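Local atomic coordinates of laccase (Botrytis aclada, PDB entry 3SQR), a protein that oxidises phenolic compounds with dioxygen, which it reduces to water at copper centres, and probably takes part in lignin degradation and detoxification of lignin-derived products. Residues Thr78-Thr90 / Leu202-Trp214. Sequence-based numbering, arbitrary orientation.
Sequences TITPDGYTRSAMT and LQDWAHESVFEIW. With NAG (2-acetamido-2-deoxy-beta-D-glucopyranose), chain B; NAG (2-acetamido-2-deoxy-beta-D-glucopyranose), chain C.
Arg86 and Glu208 bring the two backbones closest, with their CA atoms 6.1 Å apart. Segment 78-90 is a beta hairpin, closed by backbone bonds between Ile79 and Arg86. Segment 202-214 leaves a strand at Trp205 and enters a helix that Ser209 N-caps, its OG accepting from Phe211 N.

The Arg86 guanidinium lies between two layers. One face stacks on Trp205, off-centre over the six-membered ring, with planes 21° apart; the carbonyl of Glu208 lies over the opposite face. NH1 donates to Ala206 O at 2.8 Å, and NE donates to Ser87 O of its own strand at 2.7 Å. Asp177 forms a salt bridge with NH2, which probably offsets the buried charge.

At the hairpin turn, His207 NE2 gives a short, nearly straight bond to Asp82 OD2 (2.5 Å), on the syn side of the carboxylate. Asp82 OD1 accepts from Tyr84 N, an Asx turn. Tyr84 CG stands anti to its backbone N (chi1 -166°), and the ring lies in an offset stack on His207, planes at 6°. The Tyr84 hydroxyl hydrogen-bonds to Asp243. A water joins Asp82 OD1, Tyr84 O and Trp205 NE1. Pro81 CG packs 3.3 Å from Trp205 NE1. Farther along, Met89 CE reaches Phe211 CE2 at 3.4 Å, beside a NAG of a glycan attached to the protein.

The contact joins the first and second cupredoxin domains of the laccase. Strand 86-91 edges one of the two first-domain sheets, next to strand 67-79, Leu229 of strand 227-230 packs on Pro81 and Trp205, and helix 210-217 rests on Trp530 of helix 529-533.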
ATOM      1  N   THR A  78      -1.933   0.805  23.439  1.00 24.83           N
ATOM      2  CA  THR A  78      -2.724  -0.315  23.801  1.00 25.05           C
ATOM      3  C   THR A  78      -4.083  -0.046  23.204  1.00 25.91           C
ATOM      4  O   THR A  78      -4.608   1.025  23.376  1.00 26.42           O
ATOM      5  CB  THR A  78      -2.793  -0.486  25.332  1.00 24.42           C
ATOM      6  OG1 THR A  78      -1.442  -0.555  25.791  1.00 25.58           O
ATOM      7  CG2 THR A  78      -3.603  -1.678  25.685  1.00 26.11           C
ATOM      8  N   ILE A  79      -4.588  -1.000  22.442  1.00 25.20           N
ATOM      9  CA  ILE A  79      -5.915  -0.884  21.872  1.00 24.36           C
ATOM     10  C   ILE A  79      -6.715  -2.188  21.969  1.00 25.50           C
ATOM     11  O   ILE A  79      -6.154  -3.280  22.135  1.00 24.54           O
ATOM     12  CB  ILE A  79      -5.783  -0.393  20.430  1.00 25.60           C
ATOM     13  CG1 ILE A  79      -4.914  -1.346  19.629  1.00 24.21           C
ATOM     14  CG2 ILE A  79      -5.185   1.018  20.362  1.00 23.41           C
ATOM     15  CD1 ILE A  79      -5.183  -1.137  18.077  1.00 23.70           C
ATOM     16  N   THR A  80      -8.018  -2.050  21.805  1.00 24.02           N
ATOM     17  CA  THR A  80      -8.929  -3.149  21.776  1.00 25.25           C
ATOM     18  C   THR A  80      -9.858  -3.027  20.597  1.00 24.97           C
ATOM     19  O   THR A  80     -11.016  -2.656  20.736  1.00 25.80           O
ATOM     20  CB  THR A  80      -9.762  -3.219  23.092  1.00 26.53           C
ATOM     21  OG1 THR A  80      -8.870  -3.116  24.180  1.00 27.12           O
ATOM     22  CG2 THR A  80     -10.536  -4.518  23.157  1.00 27.39           C
ATOM     23  N   PRO A  81      -9.393  -3.472  19.399  1.00 23.75           N
ATOM     24  CA  PRO A  81     -10.162  -3.224  18.167  1.00 24.19           C
ATOM     25  C   PRO A  81     -11.249  -4.208  17.941  1.00 23.03           C
ATOM     26  O   PRO A  81     -12.199  -3.910  17.229  1.00 26.03           O
ATOM     27  CB  PRO A  81      -9.103  -3.331  17.067  1.00 23.44           C
ATOM     28  CG  PRO A  81      -7.995  -4.155  17.709  1.00 25.12           C
ATOM     29  CD  PRO A  81      -7.987  -3.810  19.125  1.00 25.47           C
ATOM     30  N   ASP A  82     -11.099  -5.396  18.555  1.00 24.71           N
ATOM     31  CA  ASP A  82     -11.967  -6.551  18.310  1.00 24.91           C
ATOM     32  C   ASP A  82     -12.294  -7.314  19.582  1.00 26.01           C
ATOM     33  O   ASP A  82     -12.590  -8.500  19.508  1.00 27.54           O
ATOM     34  CB  ASP A  82     -11.343  -7.527  17.295  1.00 23.74           C
ATOM     35  CG  ASP A  82     -10.057  -8.131  17.787  1.00 23.63           C
ATOM     36  OD1 ASP A  82      -9.550  -7.707  18.830  1.00 23.09           O
ATOM     37  OD2 ASP A  82      -9.462  -9.006  17.137  1.00 27.83           O
ATOM     38  N   GLY A  83     -12.303  -6.622  20.708  1.00 27.25           N
ATOM     39  CA  GLY A  83     -12.522  -7.272  21.999  1.00 28.51           C
ATOM     40  C   GLY A  83     -11.292  -7.936  22.557  1.00 28.52           C
ATOM     41  O   GLY A  83     -11.390  -8.555  23.600  1.00 29.95           O
ATOM     42  N   TYR A  84     -10.137  -7.867  21.877  1.00 28.99           N
ATOM     43  CA  TYR A  84      -8.891  -8.338  22.409  1.00 27.33           C
ATOM     44  C   TYR A  84      -7.902  -7.226  22.572  1.00 27.71           C
ATOM     45  O   TYR A  84      -7.534  -6.519  21.621  1.00 27.62           O
ATOM     46  CB  TYR A  84      -8.268  -9.442  21.483  1.00 27.53           C
ATOM     47  CG  TYR A  84      -7.159 -10.187  22.165  1.00 25.83           C
ATOM     48  CD1 TYR A  84      -5.908  -9.629  22.298  1.00 25.94           C
ATOM     49  CD2 TYR A  84      -7.392 -11.463  22.763  1.00 25.56           C
ATOM     50  CE1 TYR A  84      -4.915 -10.260  22.927  1.00 29.93           C
ATOM     51  CE2 TYR A  84      -6.362 -12.092  23.481  1.00 28.12           C
ATOM     52  CZ  TYR A  84      -5.142 -11.511  23.538  1.00 26.39           C
ATOM     53  OH  TYR A  84      -4.051 -11.996  24.222  1.00 30.89           O
ATOM     54  N   THR A  85      -7.389  -7.061  23.779  1.00 27.08           N
ATOM     55  CA  THR A  85      -6.558  -5.948  24.114  1.00 26.92           C
ATOM     56  C   THR A  85      -5.119  -6.323  23.879  1.00 27.59           C
ATOM     57  O   THR A  85      -4.633  -7.391  24.343  1.00 28.80           O
ATOM     58  CB  THR A  85      -6.757  -5.505  25.614  1.00 26.83           C
ATOM     59  OG1 THR A  85      -8.156  -5.203  25.817  1.00 27.32           O
ATOM     60  CG2 THR A  85      -5.938  -4.367  25.928  1.00 28.33           C
ATOM     61  N   ARG A  86      -4.444  -5.470  23.133  1.00 25.48           N
ATOM     62  CA  ARG A  86      -3.045  -5.703  22.769  1.00 25.52           C
ATOM     63  C   ARG A  86      -2.297  -4.466  22.500  1.00 25.75           C
ATOM     64  O   ARG A  86      -2.888  -3.389  22.352  1.00 25.67           O
ATOM     65  CB  ARG A  86      -2.976  -6.639  21.531  1.00 25.05           C
ATOM     66  CG  ARG A  86      -3.837  -6.209  20.359  1.00 23.59           C
ATOM     67  CD  ARG A  86      -3.228  -6.739  19.034  1.00 25.50           C
ATOM     68  NE  ARG A  86      -1.957  -6.109  18.745  1.00 26.45           N
ATOM     69  CZ  ARG A  86      -1.269  -6.224  17.606  1.00 27.32           C
ATOM     70  NH1 ARG A  86      -1.730  -6.970  16.610  1.00 27.03           N
ATOM     71  NH2 ARG A  86      -0.113  -5.597  17.486  1.00 27.06           N
ATOM     72  N   SER A  87      -0.972  -4.617  22.388  1.00 24.98           N
ATOM     73  CA  SER A  87      -0.115  -3.526  22.060  1.00 25.64           C
ATOM     74  C   SER A  87      -0.382  -3.138  20.594  1.00 24.93           C
ATOM     75  O   SER A  87      -0.828  -3.941  19.772  1.00 27.15           O
ATOM     76  CB  SER A  87       1.347  -3.896  22.198  1.00 26.59           C
ATOM     77  OG  SER A  87       1.733  -4.892  21.223  1.00 27.61           O
ATOM     78  N   ALA A  88      -0.027  -1.911  20.309  1.00 24.54           N
ATOM     79  CA  ALA A  88       0.046  -1.451  18.920  1.00 25.68           C
ATOM     80  C   ALA A  88       1.069  -0.376  18.771  1.00 25.37           C
ATOM     81  O   ALA A  88       1.483   0.272  19.720  1.00 27.23           O
ATOM     82  CB  ALA A  88      -1.338  -0.979  18.411  1.00 23.97           C
ATOM     83  N   MET A  89       1.506  -0.182  17.541  1.00 23.80           N
ATOM     84  CA  MET A  89       2.287   0.940  17.143  1.00 23.22           C
ATOM     85  C   MET A  89       1.445   1.782  16.227  1.00 23.35           C
ATOM     86  O   MET A  89       1.007   1.312  15.157  1.00 22.82           O
ATOM     87  CB  MET A  89       3.552   0.501  16.431  1.00 24.32           C
ATOM     88  CG  MET A  89       4.326  -0.441  17.258  1.00 25.22           C
ATOM     89  SD  MET A  89       5.978  -0.751  16.619  1.00 26.37           S
ATOM     90  CE  MET A  89       6.554  -2.024  17.782  1.00 26.49           C
ATOM     91  N   THR A  90       1.196   3.006  16.677  1.00 22.84           N
ATOM     92  CA  THR A  90       0.183   3.830  16.083  1.00 23.00           C
ATOM     93  C   THR A  90       0.694   5.217  15.744  1.00 22.08           C
ATOM     94  O   THR A  90       1.609   5.729  16.344  1.00 22.40           O
ATOM     95  CB  THR A  90      -1.028   3.986  17.016  1.00 23.15           C
ATOM     96  OG1 THR A  90      -0.716   4.788  18.164  1.00 23.48           O
ATOM     97  CG2 THR A  90      -1.549   2.636  17.475  1.00 23.74           C
ATOM     98  N   LEU A 202      -9.080  -3.063   5.013  1.00 21.29           N
ATOM     99  CA  LEU A 202      -9.242  -4.515   5.114  1.00 22.13           C
ATOM    100  C   LEU A 202      -7.885  -5.060   5.551  1.00 21.78           C
ATOM    101  O   LEU A 202      -6.871  -4.763   4.935  1.00 21.04           O
ATOM    102  CB  LEU A 202      -9.697  -5.080   3.779  1.00 22.26           C
ATOM    103  CG  LEU A 202     -10.958  -4.550   3.148  1.00 23.97           C
ATOM    104  CD1 LEU A 202     -11.035  -5.023   1.682  1.00 22.70           C
ATOM    105  CD2 LEU A 202     -12.168  -4.952   4.007  1.00 22.95           C
ATOM    106  N   GLN A 203      -7.831  -5.836   6.620  1.00 22.79           N
ATOM    107  CA  GLN A 203      -6.566  -6.381   7.081  1.00 22.13           C
ATOM    108  C   GLN A 203      -6.782  -7.635   7.903  1.00 24.04           C
ATOM    109  O   GLN A 203      -7.857  -7.903   8.415  1.00 23.64           O
ATOM    110  CB  GLN A 203      -5.820  -5.366   7.931  1.00 23.42           C
ATOM    111  CG  GLN A 203      -6.596  -4.984   9.174  1.00 23.12           C
ATOM    112  CD  GLN A 203      -6.003  -3.854   9.958  1.00 24.73           C
ATOM    113  OE1 GLN A 203      -6.607  -2.819  10.116  1.00 25.15           O
ATOM    114  NE2 GLN A 203      -4.841  -4.095  10.558  1.00 23.48           N
ATOM    115  N   ASP A 204      -5.711  -8.397   7.983  1.00 22.84           N
ATOM    116  CA  ASP A 204      -5.527  -9.398   9.022  1.00 22.98           C
ATOM    117  C   ASP A 204      -5.261  -8.627  10.311  1.00 23.44           C
ATOM    118  O   ASP A 204      -5.019  -7.407  10.288  1.00 22.44           O
ATOM    119  CB  ASP A 204      -4.382 -10.395   8.693  1.00 22.93           C
ATOM    120  CG  ASP A 204      -3.142  -9.743   8.116  1.00 25.59           C
ATOM    121  OD1 ASP A 204      -2.894  -8.534   8.369  1.00 23.66           O
ATOM    122  OD2 ASP A 204      -2.397 -10.458   7.402  1.00 26.07           O
ATOM    123  N   TRP A 205      -5.289  -9.328  11.429  1.00 24.08           N
ATOM    124  CA  TRP A 205      -4.971  -8.679  12.684  1.00 24.84           C
ATOM    125  C   TRP A 205      -4.556  -9.699  13.696  1.00 24.45           C
ATOM    126  O   TRP A 205      -5.353 -10.607  14.017  1.00 24.83           O
ATOM    127  CB  TRP A 205      -6.198  -7.938  13.203  1.00 25.83           C
ATOM    128  CG  TRP A 205      -5.918  -7.188  14.428  1.00 24.28           C
ATOM    129  CD1 TRP A 205      -6.464  -7.405  15.667  1.00 26.69           C
ATOM    130  CD2 TRP A 205      -5.041  -6.072  14.572  1.00 26.04           C
ATOM    131  NE1 TRP A 205      -5.939  -6.514  16.575  1.00 24.72           N
ATOM    132  CE2 TRP A 205      -5.064  -5.680  15.941  1.00 25.00           C
ATOM    133  CE3 TRP A 205      -4.209  -5.376  13.705  1.00 26.58           C
ATOM    134  CZ2 TRP A 205      -4.310  -4.635  16.416  1.00 24.18           C
ATOM    135  CZ3 TRP A 205      -3.440  -4.344  14.188  1.00 26.27           C
ATOM    136  CH2 TRP A 205      -3.519  -3.963  15.546  1.00 25.97           C
ATOM    137  N   ALA A 206      -3.315  -9.578  14.168  1.00 23.83           N
ATOM    138  CA  ALA A 206      -2.799 -10.503  15.152  1.00 24.22           C
ATOM    139  C   ALA A 206      -3.330 -10.108  16.533  1.00 26.30           C
ATOM    140  O   ALA A 206      -3.737  -8.958  16.718  1.00 24.11           O
ATOM    141  CB  ALA A 206      -1.282 -10.474  15.163  1.00 23.19           C
ATOM    142  N   HIS A 207      -3.293 -11.056  17.484  1.00 25.07           N
ATOM    143  CA  HIS A 207      -3.559 -10.715  18.902  1.00 26.03           C
ATOM    144  C   HIS A 207      -2.325 -10.636  19.706  1.00 27.16           C
ATOM    145  O   HIS A 207      -2.370 -10.829  20.941  1.00 27.92           O
ATOM    146  CB  HIS A 207      -4.571 -11.672  19.510  1.00 24.83           C
ATOM    147  CG  HIS A 207      -5.953 -11.417  19.032  1.00 25.00           C
ATOM    148  ND1 HIS A 207      -7.003 -12.253  19.329  1.00 24.93           N
ATOM    149  CD2 HIS A 207      -6.470 -10.403  18.296  1.00 24.71           C
ATOM    150  CE1 HIS A 207      -8.099 -11.777  18.780  1.00 24.22           C
ATOM    151  NE2 HIS A 207      -7.798 -10.650  18.137  1.00 27.14           N
ATOM    152  N   GLU A 208      -1.208 -10.259  19.044  1.00 27.03           N
ATOM    153  CA  GLU A 208       0.042  -9.958  19.650  1.00 27.94           C
ATOM    154  C   GLU A 208       0.859  -9.168  18.617  1.00 28.86           C
ATOM    155  O   GLU A 208       0.526  -9.156  17.457  1.00 27.80           O
ATOM    156  CB  GLU A 208       0.763 -11.233  20.034  1.00 29.53           C
ATOM    157  CG  GLU A 208       1.026 -12.199  18.844  1.00 29.45           C
ATOM    158  CD  GLU A 208      -0.204 -12.957  18.333  1.00 31.04           C
ATOM    159  OE1 GLU A 208      -1.019 -13.330  19.186  1.00 32.10           O
ATOM    160  OE2 GLU A 208      -0.348 -13.212  17.082  1.00 31.14           O
ATOM    161  N   SER A 209       1.946  -8.546  19.046  1.00 27.57           N
ATOM    162  CA  SER A 209       2.775  -7.757  18.140  1.00 27.17           C
ATOM    163  C   SER A 209       3.355  -8.697  17.118  1.00 27.91           C
ATOM    164  O   SER A 209       3.866  -9.758  17.450  1.00 27.20           O
ATOM    165  CB  SER A 209       3.925  -7.102  18.872  1.00 27.03           C
ATOM    166  OG  SER A 209       4.868  -6.415  18.020  1.00 26.36           O
ATOM    167  N   VAL A 210       3.382  -8.234  15.884  1.00 28.18           N
ATOM    168  CA  VAL A 210       4.002  -8.960  14.784  1.00 29.25           C
ATOM    169  C   VAL A 210       5.464  -9.259  15.136  1.00 28.15           C
ATOM    170  O   VAL A 210       6.069 -10.235  14.652  1.00 28.88           O
ATOM    171  CB  VAL A 210       3.904  -8.085  13.474  1.00 28.13           C
ATOM    172  CG1 VAL A 210       4.699  -6.811  13.593  1.00 28.87           C
ATOM    173  CG2 VAL A 210       4.410  -8.835  12.272  1.00 35.06           C
ATOM    174  N   PHE A 211       6.067  -8.364  15.888  1.00 29.00           N
ATOM    175  CA  PHE A 211       7.486  -8.507  16.253  1.00 28.84           C
ATOM    176  C   PHE A 211       7.738  -9.707  17.171  1.00 31.41           C
ATOM    177  O   PHE A 211       8.895 -10.181  17.265  1.00 32.06           O
ATOM    178  CB  PHE A 211       8.081  -7.254  16.851  1.00 28.72           C
ATOM    179  CG  PHE A 211       8.124  -6.108  15.899  1.00 27.72           C
ATOM    180  CD1 PHE A 211       9.077  -6.091  14.900  1.00 30.07           C
ATOM    181  CD2 PHE A 211       7.208  -5.089  15.986  1.00 26.76           C
ATOM    182  CE1 PHE A 211       9.143  -5.086  14.005  1.00 29.25           C
ATOM    183  CE2 PHE A 211       7.231  -4.035  15.078  1.00 25.99           C
ATOM    184  CZ  PHE A 211       8.228  -4.015  14.099  1.00 30.07           C
ATOM    185  N   GLU A 212       6.693 -10.192  17.817  1.00 30.95           N
ATOM    186  CA  GLU A 212       6.799 -11.423  18.619  1.00 33.37           C
ATOM    187  C   GLU A 212       6.788 -12.691  17.799  1.00 34.21           C
ATOM    188  O   GLU A 212       7.238 -13.774  18.266  1.00 36.18           O
ATOM    189  CB  GLU A 212       5.684 -11.443  19.651  1.00 32.95           C
ATOM    190  CG  GLU A 212       5.914 -10.280  20.589  1.00 39.29           C
ATOM    191  CD  GLU A 212       5.492 -10.494  21.999  1.00 47.62           C
ATOM    192  OE1 GLU A 212       4.378 -11.034  22.206  1.00 52.24           O
ATOM    193  OE2 GLU A 212       6.252 -10.018  22.891  1.00 50.71           O
ATOM    194  N   ILE A 213       6.284 -12.598  16.574  1.00 33.30           N
ATOM    195  CA  ILE A 213       6.112 -13.774  15.761  1.00 32.70           C
ATOM    196  C   ILE A 213       7.039 -13.802  14.552  1.00 32.56           C
ATOM    197  O   ILE A 213       6.997 -14.754  13.764  1.00 30.85           O
ATOM    198  CB  ILE A 213       4.639 -13.961  15.393  1.00 33.77           C
ATOM    199  CG1 ILE A 213       4.019 -12.680  14.937  1.00 34.31           C
ATOM    200  CG2 ILE A 213       3.817 -14.297  16.676  1.00 33.44           C
ATOM    201  CD1 ILE A 213       2.537 -12.780  14.612  1.00 33.99           C
ATOM    202  N   TRP A 214       7.864 -12.767  14.388  1.00 30.37           N
ATOM    203  CA  TRP A 214       8.740 -12.687  13.225  1.00 30.79           C
ATOM    204  C   TRP A 214       9.762 -13.820  13.249  1.00 30.50           C
ATOM    205  O   TRP A 214      10.098 -14.404  12.214  1.00 29.32           O
ATOM    206  CB  TRP A 214       9.450 -11.334  13.215  1.00 29.69           C
ATOM    207  CG  TRP A 214      10.697 -11.226  12.428  1.00 29.26           C
ATOM    208  CD1 TRP A 214      11.929 -10.945  12.934  1.00 30.04           C
ATOM    209  CD2 TRP A 214      10.889 -11.426  11.016  1.00 27.61           C
ATOM    210  NE1 TRP A 214      12.853 -10.949  11.958  1.00 30.23           N
ATOM    211  CE2 TRP A 214      12.252 -11.226  10.757  1.00 28.38           C
ATOM    212  CE3 TRP A 214      10.056 -11.738   9.961  1.00 24.32           C
ATOM    213  CZ2 TRP A 214      12.794 -11.344   9.482  1.00 28.23           C
ATOM    214  CZ3 TRP A 214      10.610 -11.888   8.701  1.00 27.23           C
ATOM    215  CH2 TRP A 214      11.951 -11.632   8.469  1.00 27.25           C
TER
HETATM  216  C1  NAG B   2      11.118  -7.745  19.740  1.00 30.29           C
HETATM  217  C2  NAG B   2      10.071  -8.583  20.422  1.00 30.79           C
HETATM  218  C3  NAG B   2      10.678  -9.848  21.000  1.00 36.31           C
HETATM  219  C4  NAG B   2      11.603 -10.531  19.972  1.00 37.18           C
HETATM  220  C5  NAG B   2      12.570  -9.543  19.379  1.00 35.37           C
HETATM  221  C6  NAG B   2      13.543 -10.087  18.315  1.00 36.92           C
HETATM  222  C7  NAG B   2       8.224  -7.364  21.473  1.00 29.88           C
HETATM  223  C8  NAG B   2       7.778  -6.591  22.698  1.00 31.63           C
HETATM  224  N2  NAG B   2       9.464  -7.788  21.486  1.00 30.30           N
HETATM  225  O3  NAG B   2       9.601 -10.677  21.298  1.00 37.28           O
HETATM  226  O4  NAG B   2      12.357 -11.578  20.576  1.00 39.67           O
HETATM  227  O5  NAG B   2      11.768  -8.515  18.780  1.00 32.30           O
HETATM  228  O6  NAG B   2      12.768 -10.704  17.334  1.00 32.29           O
HETATM  229  O7  NAG B   2       7.496  -7.619  20.550  1.00 32.57           O
HETATM  230  C1  NAG C   1      11.254  -2.915  17.410  1.00 25.94           C
HETATM  231  C2  NAG C   1      12.295  -3.998  17.292  1.00 25.75           C
HETATM  232  C3  NAG C   1      11.849  -5.431  17.531  1.00 29.27           C
HETATM  233  C4  NAG C   1      11.154  -5.463  18.867  1.00 29.07           C
HETATM  234  C5  NAG C   1      10.102  -4.333  18.949  1.00 29.57           C
HETATM  235  C6  NAG C   1       9.552  -4.142  20.349  1.00 31.91           C
HETATM  236  C7  NAG C   1      14.024  -2.978  15.845  1.00 26.66           C
HETATM  237  C8  NAG C   1      14.661  -3.123  14.486  1.00 28.41           C
HETATM  238  N2  NAG C   1      13.066  -3.892  16.076  1.00 29.79           N
HETATM  239  O3  NAG C   1      12.998  -6.260  17.459  1.00 30.85           O
HETATM  240  O4  NAG C   1      10.466  -6.658  19.085  1.00 27.90           O
HETATM  241  O5  NAG C   1      10.621  -3.069  18.634  1.00 28.31           O
HETATM  242  O6  NAG C   1       8.284  -3.535  20.256  1.00 30.49           O
HETATM  243  O7  NAG C   1      14.412  -2.106  16.617  1.00 30.68           O
HETATM  244  O   HOH W   1      -6.908  -7.246  19.058  1.00 26.20           O
HETATM  245  O   HOH W   2      -2.499 -13.470  22.234  0.50 30.30           O
HETATM  246  O   HOH W   3       2.214  -8.129  21.837  1.00 39.26           O